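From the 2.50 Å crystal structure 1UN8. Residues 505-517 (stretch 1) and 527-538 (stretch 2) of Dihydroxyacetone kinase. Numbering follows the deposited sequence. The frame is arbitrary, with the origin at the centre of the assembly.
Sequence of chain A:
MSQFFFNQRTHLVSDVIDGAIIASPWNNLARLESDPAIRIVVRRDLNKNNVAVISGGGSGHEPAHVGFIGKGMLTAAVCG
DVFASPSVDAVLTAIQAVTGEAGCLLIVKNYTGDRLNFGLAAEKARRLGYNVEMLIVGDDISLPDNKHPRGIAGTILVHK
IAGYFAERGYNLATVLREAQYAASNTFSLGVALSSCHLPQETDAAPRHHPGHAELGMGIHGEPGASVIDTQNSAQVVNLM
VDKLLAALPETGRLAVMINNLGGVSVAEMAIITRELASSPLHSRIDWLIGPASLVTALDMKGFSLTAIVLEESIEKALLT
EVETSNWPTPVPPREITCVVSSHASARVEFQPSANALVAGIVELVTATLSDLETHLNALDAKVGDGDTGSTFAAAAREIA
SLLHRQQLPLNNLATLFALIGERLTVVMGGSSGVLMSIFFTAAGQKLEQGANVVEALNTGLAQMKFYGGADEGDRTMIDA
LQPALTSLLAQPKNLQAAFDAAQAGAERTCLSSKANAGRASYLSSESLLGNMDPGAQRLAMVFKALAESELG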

# COMPACT_ATOMS: atom_id res chain seq x y z
N GLY A 505 33.10 39.77 9.07
CA GLY A 505 32.23 38.66 8.73
C GLY A 505 30.84 39.13 8.32
O GLY A 505 30.26 38.59 7.38
N ALA A 506 30.30 40.12 9.02
CA ALA A 506 28.98 40.62 8.67
C ALA A 506 29.06 41.23 7.28
O ALA A 506 28.15 41.07 6.46
CB ALA A 506 28.54 41.67 9.67
N GLU A 507 30.15 41.93 7.01
CA GLU A 507 30.36 42.56 5.72
C GLU A 507 30.41 41.51 4.63
O GLU A 507 29.87 41.72 3.54
CB GLU A 507 31.64 43.41 5.75
CG GLU A 507 31.43 44.75 6.46
CD GLU A 507 32.72 45.43 6.88
OE1 GLU A 507 32.66 46.61 7.29
OE2 GLU A 507 33.79 44.78 6.82
N ARG A 508 31.03 40.36 4.90
CA ARG A 508 31.11 39.30 3.90
C ARG A 508 29.72 38.84 3.47
O ARG A 508 29.52 38.46 2.31
CB ARG A 508 31.94 38.11 4.42
CG ARG A 508 33.45 38.36 4.37
CD ARG A 508 34.25 37.11 4.72
NE ARG A 508 34.30 36.83 6.15
CZ ARG A 508 35.19 37.35 7.00
NH1 ARG A 508 36.13 38.18 6.56
NH2 ARG A 508 35.14 37.03 8.28
N THR A 509 28.75 38.87 4.38
CA THR A 509 27.39 38.43 4.04
C THR A 509 26.70 39.38 3.07
O THR A 509 25.72 39.01 2.44
CB THR A 509 26.48 38.25 5.30
OG1 THR A 509 26.04 39.53 5.78
CG2 THR A 509 27.22 37.53 6.39
N CYS A 510 27.20 40.60 2.96
CA CYS A 510 26.60 41.55 2.03
C CYS A 510 26.99 41.20 0.61
O CYS A 510 26.25 41.47 -0.33
CB CYS A 510 27.07 42.97 2.32
SG CYS A 510 26.28 43.71 3.75
N LEU A 511 28.16 40.59 0.47
CA LEU A 511 28.65 40.22 -0.85
C LEU A 511 27.92 39.01 -1.42
O LEU A 511 27.32 39.09 -2.49
CB LEU A 511 30.16 39.94 -0.78
CG LEU A 511 31.02 41.14 -0.38
CD1 LEU A 511 32.48 40.74 -0.41
CD2 LEU A 511 30.78 42.31 -1.31
N SER A 512 27.96 37.90 -0.70
CA SER A 512 27.32 36.66 -1.15
C SER A 512 25.80 36.69 -1.17
O SER A 512 25.16 35.66 -1.35
CB SER A 512 27.80 35.49 -0.28
OG SER A 512 27.79 35.84 1.09
N SER A 513 25.22 37.88 -1.01
CA SER A 513 23.77 38.01 -1.03
C SER A 513 23.21 37.79 -2.43
O SER A 513 23.44 38.60 -3.33
CB SER A 513 23.34 39.39 -0.54
OG SER A 513 21.94 39.56 -0.68
N LYS A 514 22.47 36.70 -2.61
CA LYS A 514 21.87 36.39 -3.91
C LYS A 514 20.79 37.41 -4.26
O LYS A 514 20.84 38.04 -5.32
CB LYS A 514 21.24 34.99 -3.89
CG LYS A 514 22.22 33.85 -3.63
CD LYS A 514 21.54 32.49 -3.82
CE LYS A 514 20.33 32.33 -2.91
NZ LYS A 514 19.61 31.04 -3.16
N ALA A 515 19.81 37.56 -3.37
CA ALA A 515 18.72 38.50 -3.57
C ALA A 515 19.27 39.88 -3.93
O ALA A 515 19.86 40.56 -3.08
CB ALA A 515 17.86 38.59 -2.31
N ASN A 516 19.09 40.27 -5.19
CA ASN A 516 19.57 41.56 -5.69
C ASN A 516 19.25 41.66 -7.19
O ASN A 516 19.85 42.47 -7.90
CB ASN A 516 21.08 41.68 -5.45
CG ASN A 516 21.59 43.11 -5.63
OD1 ASN A 516 21.08 44.05 -5.01
ND2 ASN A 516 22.61 43.27 -6.47
N ALA A 517 18.31 40.84 -7.65
CA ALA A 517 17.91 40.82 -9.06
C ALA A 517 17.45 42.20 -9.53
O ALA A 517 17.13 43.07 -8.72
CB ALA A 517 16.80 39.79 -9.27
N SER A 527 26.40 50.47 -1.99
CA SER A 527 27.06 50.09 -0.74
C SER A 527 26.70 48.67 -0.27
O SER A 527 27.39 48.09 0.58
CB SER A 527 26.73 51.10 0.36
OG SER A 527 25.33 51.14 0.62
N LEU A 528 25.61 48.12 -0.82
CA LEU A 528 25.15 46.77 -0.49
C LEU A 528 24.91 46.50 1.00
O LEU A 528 24.85 45.34 1.41
CB LEU A 528 26.17 45.73 -0.96
CG LEU A 528 26.46 45.70 -2.46
CD1 LEU A 528 27.48 44.62 -2.79
CD2 LEU A 528 25.18 45.48 -3.26
N LEU A 529 24.76 47.55 1.80
CA LEU A 529 24.52 47.39 3.23
C LEU A 529 23.09 46.91 3.51
O LEU A 529 22.76 46.55 4.64
CB LEU A 529 24.78 48.70 3.98
CG LEU A 529 26.23 49.21 4.06
CD1 LEU A 529 26.25 50.51 4.85
CD2 LEU A 529 27.13 48.15 4.70
N GLY A 530 22.26 46.91 2.47
CA GLY A 530 20.89 46.46 2.61
C GLY A 530 20.77 44.96 2.35
O GLY A 530 19.68 44.39 2.47
N ASN A 531 21.89 44.34 2.00
CA ASN A 531 21.94 42.91 1.73
C ASN A 531 22.62 42.19 2.89
O ASN A 531 23.01 41.02 2.76
CB ASN A 531 22.74 42.62 0.45
CG ASN A 531 22.02 43.08 -0.81
OD1 ASN A 531 20.84 42.77 -1.03
ND2 ASN A 531 22.74 43.80 -1.67
N MET A 532 22.78 42.88 4.01
CA MET A 532 23.44 42.29 5.17
C MET A 532 22.50 41.38 5.93
O MET A 532 21.32 41.71 6.14
CB MET A 532 23.97 43.37 6.12
CG MET A 532 24.88 42.82 7.21
SD MET A 532 25.68 44.11 8.19
CE MET A 532 27.20 44.35 7.29
N ASP A 533 23.00 40.22 6.34
CA ASP A 533 22.19 39.28 7.10
C ASP A 533 21.93 39.89 8.48
O ASP A 533 22.85 40.37 9.14
CB ASP A 533 22.91 37.95 7.26
CG ASP A 533 22.20 37.03 8.22
OD1 ASP A 533 21.03 36.68 7.94
OD2 ASP A 533 22.80 36.66 9.25
N PRO A 534 20.67 39.88 8.94
CA PRO A 534 20.32 40.44 10.25
C PRO A 534 21.09 39.78 11.40
O PRO A 534 21.60 40.46 12.30
CB PRO A 534 18.82 40.18 10.34
CG PRO A 534 18.40 40.19 8.91
CD PRO A 534 19.47 39.38 8.25
N GLY A 535 21.18 38.45 11.35
CA GLY A 535 21.89 37.73 12.39
C GLY A 535 23.30 38.26 12.58
O GLY A 535 23.67 38.67 13.68
N ALA A 536 24.08 38.27 11.51
CA ALA A 536 25.45 38.74 11.54
C ALA A 536 25.54 40.17 12.05
O ALA A 536 26.33 40.47 12.96
CB ALA A 536 26.06 38.63 10.15
N GLN A 537 24.75 41.06 11.46
CA GLN A 537 24.75 42.47 11.86
C GLN A 537 24.46 42.60 13.36
O GLN A 537 25.17 43.30 14.08
CB GLN A 537 23.72 43.25 11.03
CG GLN A 537 23.12 44.48 11.72
CD GLN A 537 24.01 45.69 11.68
OE1 GLN A 537 25.22 45.60 11.44
NE2 GLN A 537 23.43 46.85 11.92
N ARG A 538 23.42 41.91 13.83
CA ARG A 538 23.05 41.97 15.24
C ARG A 538 24.25 41.57 16.10
O ARG A 538 24.53 42.18 17.14
CB ARG A 538 21.89 41.04 15.52

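Cys510, Asn531 and Met532 cover the most surface in this contact. Cys510 belongs to the first stretch, and its CA is 4.5 Å from the CA of Met532. Its side chain points sideways, chi1 in the m well, and its sulfur sits against the loop before the second helix. Cys510 SG is 3.3 Å from Met532 CB and 3.2 Å from Leu528 O.

Met532 also starts sideways, but its end comes nearer to the first helix. Met532 CE packs 3.8 Å from Ala506 CB and 3.5 Å from Ala506 O. Ala506 CB in turn lies 4.0 Å from Ala536 CB. The two helices run nearly antiparallel, at 156°, and their axes approach to 8.7 Å.

Asn531 points toward the first stretch. Asn531 CB is 3.4 Å from Ser513 OG. Asn531 O is 3.7 Å from Cys510 CA. The orientation of its amide is uncertain.

A hydrogen bond joins the stretches at Thr509: Asp533 N donates to Thr509 OG1 at 3.2 Å, almost straight at 176°. Thr509 OG1 donates in turn to Ala506 O at 2.7 Å, so one hydroxyl links both stretches. Asp533 also caps the second helix: Asp533 OD2 accepts from Ala536 N at 3.1 Å.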